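Local atomic coordinates of glyoxalase-like domain protein (Staphylococcus aureus, PDB entry 3P8A), a protein that is of unknown function but, as a glyoxalase-like VOC family protein, may bind a small-molecule ligand in a cleft of its curved beta sheets. Residues A[214-219]-A[224-229]; A[202-207]-A[235-240]; A[21-26]-A[165-170]; A[66-71]-A[189-194]. All blocks are in the same frame, centred on the assembly; numbering follows the deposited sequence.

Contact 1: residues A[214-219]-A[224-229]; sequences MDIVEE and TDLILK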
loop_
_atom_site.group_PDB
_atom_site.type_symbol
_atom_site.label_atom_id
_atom_site.label_comp_id
_atom_site.label_asym_id
_atom_site.label_seq_id
_atom_site.Cartn_x
_atom_site.Cartn_y
_atom_site.Cartn_z
HETATM N N MSE A 214 -13.697 4.714 8.063
HETATM C CA MSE A 214 -13.355 3.547 8.855
HETATM C C MSE A 214 -14.119 3.501 10.180
HETATM O O MSE A 214 -14.679 4.511 10.599
HETATM C CB MSE A 214 -11.834 3.530 9.110
HETATM C CG MSE A 214 -11.021 3.064 7.914
HETATM SE SE MSE A 214 -9.103 3.164 8.301
HETATM C CE MSE A 214 -8.306 2.734 6.544
ATOM N N ASP A 215 -14.165 2.325 10.812
ATOM C CA ASP A 215 -14.793 2.110 12.115
ATOM C C ASP A 215 -13.665 1.978 13.152
ATOM O O ASP A 215 -12.562 1.557 12.798
ATOM C CB ASP A 215 -15.654 0.830 12.116
ATOM C CG ASP A 215 -16.954 0.873 11.299
ATOM O OD1 ASP A 215 -17.615 1.938 11.279
ATOM O OD2 ASP A 215 -17.334 -0.173 10.736
ATOM N N ILE A 216 -13.935 2.405 14.400
ATOM C CA ILE A 216 -13.003 2.316 15.521
ATOM C C ILE A 216 -13.226 0.951 16.144
ATOM O O ILE A 216 -14.363 0.581 16.438
ATOM C CB ILE A 216 -13.175 3.461 16.565
ATOM C CG1 ILE A 216 -13.051 4.848 15.916
ATOM C CG2 ILE A 216 -12.180 3.326 17.746
ATOM C CD1 ILE A 216 -14.035 5.869 16.441
ATOM N N VAL A 217 -12.141 0.216 16.360
ATOM C CA VAL A 217 -12.168 -1.122 16.944
ATOM C C VAL A 217 -11.683 -1.073 18.411
ATOM O O VAL A 217 -12.282 -1.689 19.283
ATOM C CB VAL A 217 -11.305 -2.072 16.061
ATOM C CG1 VAL A 217 -11.109 -3.436 16.704
ATOM C CG2 VAL A 217 -11.910 -2.226 14.677
ATOM N N GLU A 218 -10.581 -0.375 18.665
ATOM C CA GLU A 218 -9.949 -0.336 19.968
ATOM C C GLU A 218 -9.214 0.963 20.135
ATOM O O GLU A 218 -8.633 1.470 19.188
ATOM C CB GLU A 218 -8.974 -1.534 20.109
ATOM C CG GLU A 218 -7.959 -1.452 21.262
ATOM C CD GLU A 218 -8.517 -1.666 22.652
ATOM O OE1 GLU A 218 -9.638 -2.211 22.745
ATOM O OE2 GLU A 218 -7.830 -1.331 23.648
ATOM N N GLU A 219 -9.244 1.502 21.360
ATOM C CA GLU A 219 -8.556 2.724 21.711
ATOM C C GLU A 219 -7.960 2.543 23.106
ATOM O O GLU A 219 -8.678 2.150 24.036
ATOM C CB GLU A 219 -9.560 3.886 21.690
ATOM C CG GLU A 219 -9.058 5.154 22.371
ATOM C CD GLU A 219 -7.862 5.862 21.769
ATOM O OE1 GLU A 219 -7.164 6.557 22.539
ATOM O OE2 GLU A 219 -7.675 5.805 20.531
ATOM N N THR A 224 -4.476 2.552 18.593
ATOM C CA THR A 224 -5.846 2.603 18.094
ATOM C C THR A 224 -5.967 1.616 16.919
ATOM O O THR A 224 -5.163 1.690 15.981
ATOM C CB THR A 224 -6.163 4.004 17.593
ATOM O OG1 THR A 224 -5.961 4.910 18.662
ATOM C CG2 THR A 224 -7.603 4.134 17.040
ATOM N N ASP A 225 -6.975 0.720 16.959
ATOM C CA ASP A 225 -7.233 -0.203 15.850
ATOM C C ASP A 225 -8.392 0.334 15.032
ATOM O O ASP A 225 -9.426 0.728 15.582
ATOM C CB ASP A 225 -7.556 -1.607 16.336
ATOM C CG ASP A 225 -6.351 -2.343 16.858
ATOM O OD1 ASP A 225 -5.222 -1.957 16.495
ATOM O OD2 ASP A 225 -6.536 -3.291 17.641
ATOM N N LEU A 226 -8.195 0.400 13.730
ATOM C CA LEU A 226 -9.217 0.860 12.786
ATOM C C LEU A 226 -9.548 -0.267 11.797
ATOM O O LEU A 226 -8.741 -1.165 11.599
ATOM C CB LEU A 226 -8.720 2.111 12.058
ATOM C CG LEU A 226 -8.404 3.342 12.925
ATOM C CD1 LEU A 226 -7.943 4.503 12.067
ATOM C CD2 LEU A 226 -9.588 3.750 13.769
ATOM N N ILE A 227 -10.756 -0.248 11.218
ATOM C CA ILE A 227 -11.153 -1.243 10.233
ATOM C C ILE A 227 -11.968 -0.565 9.132
ATOM O O ILE A 227 -12.741 0.348 9.417
ATOM C CB ILE A 227 -11.882 -2.475 10.876
ATOM C CG1 ILE A 227 -11.856 -3.710 9.929
ATOM C CG2 ILE A 227 -13.316 -2.129 11.381
ATOM C CD1 ILE A 227 -12.359 -5.128 10.538
ATOM N N LEU A 228 -11.810 -1.017 7.874
ATOM C CA LEU A 228 -12.632 -0.505 6.779
ATOM C C LEU A 228 -13.991 -1.179 6.925
ATOM O O LEU A 228 -14.066 -2.299 7.421
ATOM C CB LEU A 228 -12.020 -0.868 5.431
ATOM C CG LEU A 228 -10.788 -0.112 5.008
ATOM C CD1 LEU A 228 -10.001 -0.922 3.993
ATOM C CD2 LEU A 228 -11.147 1.257 4.442
ATOM N N LYS A 229 -15.069 -0.509 6.510
ATOM C CA LYS A 229 -16.422 -1.079 6.626
ATOM C C LYS A 229 -16.630 -2.361 5.811
ATOM O O LYS A 229 -17.443 -3.209 6.206
ATOM C CB LYS A 229 -17.484 -0.035 6.238
ATOM C CG LYS A 229 -17.787 0.923 7.369
ATOM C CD LYS A 229 -18.475 2.194 6.882
ATOM C CE LYS A 229 -18.966 3.033 8.034
ATOM N NZ LYS A 229 -17.870 3.471 8.939
HETATM O O HOH W 1 -16.445 -2.510 9.836
#
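Val-217 lays its CG2 methyl against CG2 of Ile-227 at 3.6 Å, while its CB rests 3.8 Å from CB of Asp-225. CG2, anti to the carbonyl carbon, is the branch that meets Ile-227. Strands 215-219 and 224-227 form an antiparallel hairpin, their directions 166° apart. The register slips by one residue: Val-217 N donates to Asp-225 O at 2.9 Å, and Glu-218 N reaches the same oxygen only weakly at 3.5 Å, which defines a classic beta bulge. At one end Lys-229 NZ meets Asp-215 OD1 at 2.8 Å, 54° out of the carboxylate plane; Asp-213 O also accepts from this ammonium. At the other, Thr-224 OG1, also bonded to Arg-201, donates to Glu-219 OE2 at 2.7 Å, on the syn side but 34° out of plane. On the face turned to helix 201-212, Met-214 SE lies 3.9 Å from Leu-226 CB, the two side chains nearly perpendicular. Polar bonds thus fasten both ends of the hairpin, and Lys-229 probably stabilises the Asp-215 carboxylate.

Contact 2: residues A[202-207]-A[235-240]; sequences SQTVSN and FRIEDG
Ile-237 meets Thr-204 and Val-205 through apolar contacts alone, in a small interface that buries 120 Å² between helix residues 202-207 and strand residues 235-240. It reaches the helix with both branches. Its CG2 methyl lies 4.0 Å from Thr-204 CB, the two side chains meeting at a slant, and its CG1 sits 4.2 Å from Val-205 CG2. A chi1 of -43° sets CG1 anti to the carbonyl carbon, beside the backbone N, which divides the two branches between the neighbouring helix residues. Strand 189-198, helix 201-212 and strands 215-219, 223-227 and 234-239 follow in that order, the beta-alpha-beta-beta-beta module of VOC proteins, and Ile-237 on its last strand meets its helix. That helix lies over the end of the sheet formed by the three later strands, and its Trp-208 also touches Ile-237. Polar interactions do not span the two segments. The Thr-204 hydroxyl turns to Ser-198 OG and Asn-200 O, so its carbon side is what Ile-237 meets.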
loop_
_atom_site.group_PDB
_atom_site.type_symbol
_atom_site.label_atom_id
_atom_site.label_comp_id
_atom_site.label_asym_id
_atom_site.label_seq_id
_atom_site.Cartn_x
_atom_site.Cartn_y
_atom_site.Cartn_z
ATOM N N SER A 202 -3.301 10.704 17.280
ATOM C CA SER A 202 -4.602 11.378 17.291
ATOM C C SER A 202 -4.966 11.937 15.950
ATOM O O SER A 202 -6.085 11.726 15.475
ATOM C CB SER A 202 -4.637 12.464 18.362
ATOM O OG SER A 202 -5.023 11.849 19.574
ATOM N N GLN A 203 -4.002 12.607 15.316
ATOM C CA GLN A 203 -4.142 13.185 13.982
ATOM C C GLN A 203 -4.300 12.124 12.924
ATOM O O GLN A 203 -5.181 12.270 12.071
ATOM C CB GLN A 203 -2.953 14.085 13.639
ATOM C CG GLN A 203 -3.245 15.058 12.497
ATOM C CD GLN A 203 -4.472 15.918 12.709
ATOM O OE1 GLN A 203 -4.599 16.659 13.698
ATOM N NE2 GLN A 203 -5.409 15.827 11.770
ATOM N N THR A 204 -3.453 11.062 12.958
ATOM C CA THR A 204 -3.531 9.980 11.948
ATOM C C THR A 204 -4.904 9.319 11.963
ATOM O O THR A 204 -5.491 9.118 10.903
ATOM C CB THR A 204 -2.402 8.961 12.089
ATOM O OG1 THR A 204 -1.159 9.654 12.164
ATOM C CG2 THR A 204 -2.331 8.018 10.898
ATOM N N VAL A 205 -5.415 9.004 13.166
ATOM C CA VAL A 205 -6.738 8.385 13.365
ATOM C C VAL A 205 -7.880 9.273 12.823
ATOM O O VAL A 205 -8.728 8.805 12.042
ATOM C CB VAL A 205 -6.933 7.991 14.848
ATOM C CG1 VAL A 205 -8.363 7.503 15.124
ATOM C CG2 VAL A 205 -5.915 6.929 15.256
ATOM N N SER A 206 -7.884 10.547 13.238
ATOM C CA SER A 206 -8.868 11.559 12.839
ATOM C C SER A 206 -8.934 11.658 11.309
ATOM O O SER A 206 -10.029 11.610 10.746
ATOM C CB SER A 206 -8.524 12.911 13.475
ATOM O OG SER A 206 -9.305 13.965 12.937
ATOM N N ASN A 207 -7.763 11.736 10.641
ATOM C CA ASN A 207 -7.654 11.816 9.188
ATOM C C ASN A 207 -8.155 10.564 8.503
ATOM O O ASN A 207 -8.896 10.679 7.533
ATOM C CB ASN A 207 -6.206 12.077 8.744
ATOM C CG ASN A 207 -5.778 13.501 8.940
ATOM O OD1 ASN A 207 -6.604 14.391 9.125
ATOM N ND2 ASN A 207 -4.478 13.732 8.925
ATOM N N PHE A 235 -6.149 -2.065 10.939
ATOM C CA PHE A 235 -5.169 -1.001 10.776
ATOM C C PHE A 235 -4.840 -0.520 12.165
ATOM O O PHE A 235 -5.685 0.089 12.830
ATOM C CB PHE A 235 -5.701 0.144 9.883
ATOM C CG PHE A 235 -6.003 -0.359 8.505
ATOM C CD1 PHE A 235 -4.974 -0.578 7.584
ATOM C CD2 PHE A 235 -7.295 -0.759 8.160
ATOM C CE1 PHE A 235 -5.246 -1.107 6.318
ATOM C CE2 PHE A 235 -7.558 -1.305 6.897
ATOM C CZ PHE A 235 -6.533 -1.471 5.988
ATOM N N ARG A 236 -3.647 -0.872 12.644
ATOM C CA ARG A 236 -3.231 -0.476 13.962
ATOM C C ARG A 236 -2.305 0.708 13.861
ATOM O O ARG A 236 -1.256 0.605 13.222
ATOM C CB ARG A 236 -2.576 -1.664 14.720
ATOM C CG ARG A 236 -2.063 -1.260 16.118
ATOM C CD ARG A 236 -1.733 -2.458 16.958
ATOM N NE ARG A 236 -2.953 -3.187 17.298
ATOM C CZ ARG A 236 -3.017 -4.252 18.084
ATOM N NH1 ARG A 236 -1.918 -4.754 18.625
ATOM N NH2 ARG A 236 -4.186 -4.818 18.343
ATOM N N ILE A 237 -2.705 1.835 14.471
ATOM C CA ILE A 237 -1.905 3.065 14.559
ATOM C C ILE A 237 -1.424 3.089 16.000
ATOM O O ILE A 237 -2.237 3.115 16.921
ATOM C CB ILE A 237 -2.704 4.370 14.218
ATOM C CG1 ILE A 237 -3.635 4.241 12.964
ATOM C CG2 ILE A 237 -1.799 5.628 14.171
ATOM C CD1 ILE A 237 -2.967 3.900 11.606
ATOM N N GLU A 238 -0.115 2.990 16.194
ATOM C CA GLU A 238 0.454 3.004 17.514
ATOM C C GLU A 238 1.437 4.140 17.690
ATOM O O GLU A 238 2.069 4.595 16.735
ATOM C CB GLU A 238 1.014 1.638 17.941
ATOM C CG GLU A 238 2.122 1.063 17.087
ATOM C CD GLU A 238 2.602 -0.304 17.532
ATOM O OE1 GLU A 238 3.764 -0.646 17.220
ATOM O OE2 GLU A 238 1.811 -1.048 18.156
ATOM N N ASP A 239 1.518 4.627 18.923
ATOM C CA ASP A 239 2.430 5.700 19.292
ATOM C C ASP A 239 3.859 5.199 19.066
ATOM O O ASP A 239 4.159 4.049 19.358
ATOM C CB ASP A 239 2.260 6.030 20.781
ATOM C CG ASP A 239 0.937 6.673 21.134
ATOM O OD1 ASP A 239 0.341 7.322 20.256
ATOM O OD2 ASP A 239 0.508 6.543 22.302
ATOM N N GLY A 240 4.702 6.050 18.517
ATOM C CA GLY A 240 6.093 5.688 18.301
ATOM C C GLY A 240 6.988 6.894 18.256
ATOM O O GLY A 240 6.516 8.029 18.146
#

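Contact 3: residues A[21-26]-A[165-170]; sequences MILKFD and PFFIQW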
loop_
_atom_site.group_PDB
_atom_site.type_symbol
_atom_site.label_atom_id
_atom_site.label_comp_id
_atom_site.label_asym_id
_atom_site.label_seq_id
_atom_site.Cartn_x
_atom_site.Cartn_y
_atom_site.Cartn_z
HETATM N N MSE A 21 -19.367 4.201 0.072
HETATM C CA MSE A 21 -18.265 3.792 -0.808
HETATM C C MSE A 21 -17.552 2.520 -0.320
HETATM O O MSE A 21 -17.044 2.488 0.805
HETATM C CB MSE A 21 -17.270 4.953 -1.084
HETATM C CG MSE A 21 -16.795 5.689 0.176
HETATM SE SE MSE A 21 -15.207 6.799 -0.099
HETATM C CE MSE A 21 -14.569 6.859 1.756
ATOM N N ILE A 22 -17.532 1.466 -1.163
ATOM C CA ILE A 22 -16.900 0.204 -0.787
ATOM C C ILE A 22 -15.391 0.183 -1.058
ATOM O O ILE A 22 -14.951 0.210 -2.217
ATOM C CB ILE A 22 -17.703 -1.104 -1.116
ATOM C CG1 ILE A 22 -17.240 -1.850 -2.378
ATOM C CG2 ILE A 22 -19.219 -0.882 -1.106
ATOM C CD1 ILE A 22 -16.530 -3.156 -2.068
ATOM N N LEU A 23 -14.614 0.238 0.037
ATOM C CA LEU A 23 -13.143 0.222 0.038
ATOM C C LEU A 23 -12.628 -1.066 0.627
ATOM O O LEU A 23 -13.140 -1.528 1.640
ATOM C CB LEU A 23 -12.558 1.402 0.856
ATOM C CG LEU A 23 -12.890 2.786 0.380
ATOM C CD1 LEU A 23 -12.353 3.825 1.318
ATOM C CD2 LEU A 23 -12.347 3.025 -0.984
ATOM N N LYS A 24 -11.587 -1.621 0.016
ATOM C CA LYS A 24 -10.912 -2.823 0.501
ATOM C C LYS A 24 -9.415 -2.604 0.376
ATOM O O LYS A 24 -8.980 -1.793 -0.441
ATOM C CB LYS A 24 -11.314 -4.057 -0.321
ATOM C CG LYS A 24 -12.759 -4.492 -0.147
ATOM C CD LYS A 24 -13.067 -5.653 -1.072
ATOM C CE LYS A 24 -14.408 -6.282 -0.780
ATOM N NZ LYS A 24 -14.691 -7.418 -1.702
ATOM N N PHE A 25 -8.622 -3.351 1.151
ATOM C CA PHE A 25 -7.162 -3.274 1.073
ATOM C C PHE A 25 -6.709 -3.860 -0.279
ATOM O O PHE A 25 -7.154 -4.942 -0.647
ATOM C CB PHE A 25 -6.546 -4.079 2.248
ATOM C CG PHE A 25 -5.044 -4.157 2.209
ATOM C CD1 PHE A 25 -4.267 -3.101 2.664
ATOM C CD2 PHE A 25 -4.403 -5.276 1.696
ATOM C CE1 PHE A 25 -2.882 -3.163 2.593
ATOM C CE2 PHE A 25 -3.014 -5.331 1.625
ATOM C CZ PHE A 25 -2.266 -4.283 2.084
ATOM N N ASP A 26 -5.856 -3.135 -1.029
ATOM C CA ASP A 26 -5.348 -3.669 -2.286
ATOM C C ASP A 26 -3.927 -4.177 -2.161
ATOM O O ASP A 26 -3.663 -5.345 -2.427
ATOM C CB ASP A 26 -5.457 -2.657 -3.434
ATOM C CG ASP A 26 -5.361 -3.344 -4.783
ATOM O OD1 ASP A 26 -6.310 -4.084 -5.143
ATOM O OD2 ASP A 26 -4.343 -3.143 -5.475
ATOM N N PRO A 165 -2.820 6.851 2.688
ATOM C CA PRO A 165 -3.118 5.755 1.750
ATOM C C PRO A 165 -3.812 6.333 0.508
ATOM O O PRO A 165 -4.478 7.375 0.592
ATOM C CB PRO A 165 -4.100 4.876 2.534
ATOM C CG PRO A 165 -3.788 5.151 3.954
ATOM C CD PRO A 165 -3.466 6.616 3.999
ATOM N N PHE A 166 -3.623 5.683 -0.642
ATOM C CA PHE A 166 -4.177 6.155 -1.904
ATOM C C PHE A 166 -5.127 5.124 -2.485
ATOM O O PHE A 166 -5.246 4.026 -1.940
ATOM C CB PHE A 166 -3.067 6.581 -2.882
ATOM C CG PHE A 166 -2.137 5.473 -3.307
ATOM C CD1 PHE A 166 -1.057 5.108 -2.514
ATOM C CD2 PHE A 166 -2.314 4.821 -4.524
ATOM C CE1 PHE A 166 -0.191 4.093 -2.917
ATOM C CE2 PHE A 166 -1.436 3.818 -4.930
ATOM C CZ PHE A 166 -0.376 3.466 -4.131
ATOM N N PHE A 167 -5.863 5.511 -3.537
ATOM C CA PHE A 167 -6.918 4.678 -4.101
ATOM C C PHE A 167 -6.567 4.150 -5.471
ATOM O O PHE A 167 -5.894 4.824 -6.239
ATOM C CB PHE A 167 -8.222 5.508 -4.206
ATOM C CG PHE A 167 -8.700 6.132 -2.910
ATOM C CD1 PHE A 167 -9.581 5.454 -2.078
ATOM C CD2 PHE A 167 -8.322 7.427 -2.562
ATOM C CE1 PHE A 167 -10.035 6.037 -0.885
ATOM C CE2 PHE A 167 -8.764 8.001 -1.366
ATOM C CZ PHE A 167 -9.654 7.310 -0.553
ATOM N N ILE A 168 -7.073 2.966 -5.783
ATOM C CA ILE A 168 -6.879 2.320 -7.057
ATOM C C ILE A 168 -8.201 1.795 -7.610
ATOM O O ILE A 168 -9.001 1.197 -6.893
ATOM C CB ILE A 168 -5.791 1.180 -7.012
ATOM C CG1 ILE A 168 -5.369 0.730 -8.445
ATOM C CG2 ILE A 168 -6.231 -0.040 -6.136
ATOM C CD1 ILE A 168 -3.972 -0.021 -8.480
ATOM N N GLN A 169 -8.378 1.979 -8.907
ATOM C CA GLN A 169 -9.477 1.395 -9.654
ATOM C C GLN A 169 -8.831 0.732 -10.869
ATOM O O GLN A 169 -8.275 1.407 -11.741
ATOM C CB GLN A 169 -10.551 2.404 -10.083
ATOM C CG GLN A 169 -11.801 1.669 -10.606
ATOM C CD GLN A 169 -12.791 2.578 -11.278
ATOM O OE1 GLN A 169 -13.249 3.572 -10.714
ATOM N NE2 GLN A 169 -13.196 2.204 -12.470
ATOM N N TRP A 170 -8.866 -0.596 -10.875
ATOM C CA TRP A 170 -8.333 -1.422 -11.963
ATOM C C TRP A 170 -9.295 -1.343 -13.160
ATOM O O TRP A 170 -10.521 -1.414 -12.964
ATOM C CB TRP A 170 -8.199 -2.880 -11.468
ATOM C CG TRP A 170 -7.149 -3.054 -10.416
ATOM C CD1 TRP A 170 -7.348 -3.212 -9.075
ATOM C CD2 TRP A 170 -5.732 -3.097 -10.619
ATOM N NE1 TRP A 170 -6.140 -3.322 -8.428
ATOM C CE2 TRP A 170 -5.133 -3.295 -9.355
ATOM C CE3 TRP A 170 -4.908 -3.025 -11.754
ATOM C CZ2 TRP A 170 -3.740 -3.377 -9.189
ATOM C CZ3 TRP A 170 -3.529 -3.074 -11.583
ATOM C CH2 TRP A 170 -2.958 -3.238 -10.311
#
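Asp-26 projects from strand 24-31 toward strand 166-170, two members of the eight-stranded mixed sheet of this glyoxalase-like fold; they are separated by strand 106-113, so the contact passes between side chains over that intervening strand. The nearest CA pair, Asp-26 and Ile-168, is accordingly 7.8 Å apart, too far for direct strand pairing. Followed outward, Asp-26 CB first meets the CG2 methyl of Ile-168 at 3.8 Å. With chi1 at -162°, CG is anti to the backbone N and lies 3.7 Å from that same methyl, the two side chains crossing at about a right angle. At the tip, the carboxylate straddles the indole N-H of Trp-170, which is shared between both oxygens, each bond long and weak: NE1 to OD1 3.4 Å, NE1 to OD2 3.5 Å. The carboxylate and indole planes are 45° apart, and the carboxylate carbon sits at the ring edge, in its plane. Ile-168 CD1 sits 3.4 Å above one face of the Trp-170 ring, offset toward the rim. Farther along, Leu-23 meets the edge of the Phe-167 ring, its CD2 methyl 3.8 Å from CE1.

Contact 4: residues A[66-71]-A[189-194]; sequences NENYIE and FSIETV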
loop_
_atom_site.group_PDB
_atom_site.type_symbol
_atom_site.label_atom_id
_atom_site.label_comp_id
_atom_site.label_asym_id
_atom_site.label_seq_id
_atom_site.Cartn_x
_atom_site.Cartn_y
_atom_site.Cartn_z
ATOM N N ASN A 66 -3.887 -13.051 -1.342
ATOM C CA ASN A 66 -5.262 -13.507 -1.581
ATOM C C ASN A 66 -6.168 -12.294 -1.800
ATOM O O ASN A 66 -6.586 -11.641 -0.834
ATOM C CB ASN A 66 -5.738 -14.394 -0.406
ATOM C CG ASN A 66 -7.015 -15.181 -0.656
ATOM O OD1 ASN A 66 -7.667 -15.086 -1.707
ATOM N ND2 ASN A 66 -7.406 -15.980 0.327
ATOM N N GLU A 67 -6.394 -11.949 -3.089
ATOM C CA GLU A 67 -7.193 -10.805 -3.548
ATOM C C GLU A 67 -6.540 -9.459 -3.128
ATOM O O GLU A 67 -7.145 -8.380 -3.217
ATOM C CB GLU A 67 -8.684 -10.933 -3.136
ATOM C CG GLU A 67 -9.383 -12.098 -3.816
ATOM C CD GLU A 67 -10.735 -12.467 -3.242
ATOM O OE1 GLU A 67 -10.818 -13.487 -2.518
ATOM O OE2 GLU A 67 -11.717 -11.746 -3.529
ATOM N N ASN A 68 -5.267 -9.553 -2.707
ATOM C CA ASN A 68 -4.395 -8.444 -2.321
ATOM C C ASN A 68 -2.953 -8.911 -2.488
ATOM O O ASN A 68 -2.713 -10.097 -2.710
ATOM C CB ASN A 68 -4.697 -7.920 -0.901
ATOM C CG ASN A 68 -4.899 -8.979 0.149
ATOM O OD1 ASN A 68 -5.914 -8.993 0.867
ATOM N ND2 ASN A 68 -3.949 -9.887 0.263
ATOM N N TYR A 69 -1.998 -7.982 -2.466
ATOM C CA TYR A 69 -0.619 -8.376 -2.705
ATOM C C TYR A 69 0.376 -7.455 -2.060
ATOM O O TYR A 69 0.015 -6.421 -1.513
ATOM C CB TYR A 69 -0.338 -8.483 -4.227
ATOM C CG TYR A 69 -0.540 -7.215 -5.024
ATOM C CD1 TYR A 69 0.547 -6.449 -5.435
ATOM C CD2 TYR A 69 -1.817 -6.804 -5.414
ATOM C CE1 TYR A 69 0.369 -5.287 -6.188
ATOM C CE2 TYR A 69 -2.005 -5.648 -6.176
ATOM C CZ TYR A 69 -0.910 -4.887 -6.549
ATOM O OH TYR A 69 -1.087 -3.753 -7.295
ATOM N N ILE A 70 1.643 -7.848 -2.145
ATOM C CA ILE A 70 2.775 -7.051 -1.710
ATOM C C ILE A 70 3.424 -6.549 -2.988
ATOM O O ILE A 70 3.781 -7.357 -3.856
ATOM C CB ILE A 70 3.788 -7.877 -0.865
ATOM C CG1 ILE A 70 3.096 -8.505 0.378
ATOM C CG2 ILE A 70 4.962 -6.969 -0.447
ATOM C CD1 ILE A 70 3.834 -9.737 0.985
ATOM N N GLU A 71 3.587 -5.225 -3.098
ATOM C CA GLU A 71 4.276 -4.629 -4.216
ATOM C C GLU A 71 5.671 -4.259 -3.766
ATOM O O GLU A 71 5.841 -3.398 -2.908
ATOM C CB GLU A 71 3.525 -3.419 -4.792
ATOM C CG GLU A 71 4.165 -2.915 -6.081
ATOM C CD GLU A 71 3.711 -1.560 -6.581
ATOM O OE1 GLU A 71 3.114 -0.803 -5.785
ATOM O OE2 GLU A 71 4.019 -1.224 -7.746
ATOM N N PHE A 189 -1.540 -17.970 2.965
ATOM C CA PHE A 189 -1.363 -16.665 3.583
ATOM C C PHE A 189 -2.601 -15.817 3.477
ATOM O O PHE A 189 -3.337 -15.907 2.496
ATOM C CB PHE A 189 -0.204 -15.907 2.927
ATOM C CG PHE A 189 1.120 -16.617 2.937
ATOM C CD1 PHE A 189 1.721 -16.988 4.136
ATOM C CD2 PHE A 189 1.811 -16.839 1.753
ATOM C CE1 PHE A 189 2.958 -17.626 4.141
ATOM C CE2 PHE A 189 3.052 -17.474 1.759
ATOM C CZ PHE A 189 3.607 -17.879 2.950
ATOM N N SER A 190 -2.774 -14.927 4.458
ATOM C CA SER A 190 -3.867 -13.980 4.550
ATOM C C SER A 190 -3.379 -12.769 5.353
ATOM O O SER A 190 -2.945 -12.933 6.495
ATOM C CB SER A 190 -5.068 -14.633 5.232
ATOM O OG SER A 190 -6.252 -13.883 5.016
ATOM N N ILE A 191 -3.388 -11.568 4.743
ATOM C CA ILE A 191 -3.002 -10.341 5.447
ATOM C C ILE A 191 -4.087 -10.102 6.514
ATOM O O ILE A 191 -5.278 -10.204 6.216
ATOM C CB ILE A 191 -2.759 -9.132 4.501
ATOM C CG1 ILE A 191 -1.465 -9.332 3.669
ATOM C CG2 ILE A 191 -2.697 -7.808 5.280
ATOM C CD1 ILE A 191 -1.396 -8.592 2.364
ATOM N N GLU A 192 -3.666 -9.858 7.760
ATOM C CA GLU A 192 -4.573 -9.655 8.878
ATOM C C GLU A 192 -4.530 -8.227 9.399
ATOM O O GLU A 192 -5.579 -7.664 9.724
ATOM C CB GLU A 192 -4.196 -10.637 9.997
ATOM C CG GLU A 192 -5.159 -10.681 11.171
ATOM C CD GLU A 192 -4.715 -11.537 12.339
ATOM O OE1 GLU A 192 -3.562 -12.030 12.330
ATOM O OE2 GLU A 192 -5.526 -11.704 13.277
ATOM N N THR A 193 -3.312 -7.660 9.550
ATOM C CA THR A 193 -3.129 -6.342 10.139
ATOM C C THR A 193 -1.968 -5.623 9.509
ATOM O O THR A 193 -0.961 -6.233 9.159
ATOM C CB THR A 193 -2.889 -6.482 11.669
ATOM O OG1 THR A 193 -3.925 -7.266 12.242
ATOM C CG2 THR A 193 -2.828 -5.135 12.406
ATOM N N VAL A 194 -2.099 -4.311 9.436
ATOM C CA VAL A 194 -1.075 -3.386 8.994
ATOM C C VAL A 194 -0.840 -2.487 10.192
ATOM O O VAL A 194 -1.792 -1.895 10.741
ATOM C CB VAL A 194 -1.444 -2.603 7.701
ATOM C CG1 VAL A 194 -0.401 -1.516 7.394
ATOM C CG2 VAL A 194 -1.542 -3.554 6.529
HETATM O O HOH W 2 -4.900 -11.538 2.224
#
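A water-bridged, partly buried contact joins the turn leading into strand 69-75 of the eight-stranded sheet to strand 189-198 of the seven-stranded sheet. One water bridges the segments, accepting from Asn-68 ND2 at 2.7 Å and from Ile-191 N at 2.9 Å, and so links a side-chain amide to a backbone N-H. The segments themselves share no direct hydrogen bond. Asn-68 CG lies between the backbone N and the carbonyl carbon (chi1 45°), a placement that brings ND2 toward the opposite strand. There ND2 also lies 3.6 Å from the CD1 methyl of Ile-191, and the two side chains run past each other in opposite directions. The same amide thus meets a water and a methyl group, one contact polar and the other purely van der Waals. Asn-66 adds a looser touch, its CB 4.1 Å from Phe-189 O. Phe-25, on the neighbouring strand 24-31, touches both Asn-68 and the CD1 methyl of Ile-191. Here, then, meet the two mixed sheets of the glyoxalase-like (VOC) fold.

Contacts 1 and 2 adjoin in the seven-stranded sheet, centres about 10 Å apart, tied by Leu-226 N to Phe-235 O at 2.7 Å and by the Asp-225 to Arg-236 salt bridge. Contact 4 enters that sheet through strand 189-198, where Arg-236 N lies 2.8 Å from Val-194 O. Contact 3 belongs to the other sheet and meets contact 4 where Asp-26 O faces Tyr-69 N at 3.1 Å. Leu-228 CD2 packs on Leu-23 CB at 3.9 Å, joining contacts 1 and 3. Tyr-69 and Glu-71 hydrogen-bond glycerol, probably from the crystallisation liquor; the Trp-170 side chain is about 4 Å from a glycerol, and its CZ2 is 3.3 Å from Tyr-69 OH, so contacts 3 and 4 adjoin a possible pocket.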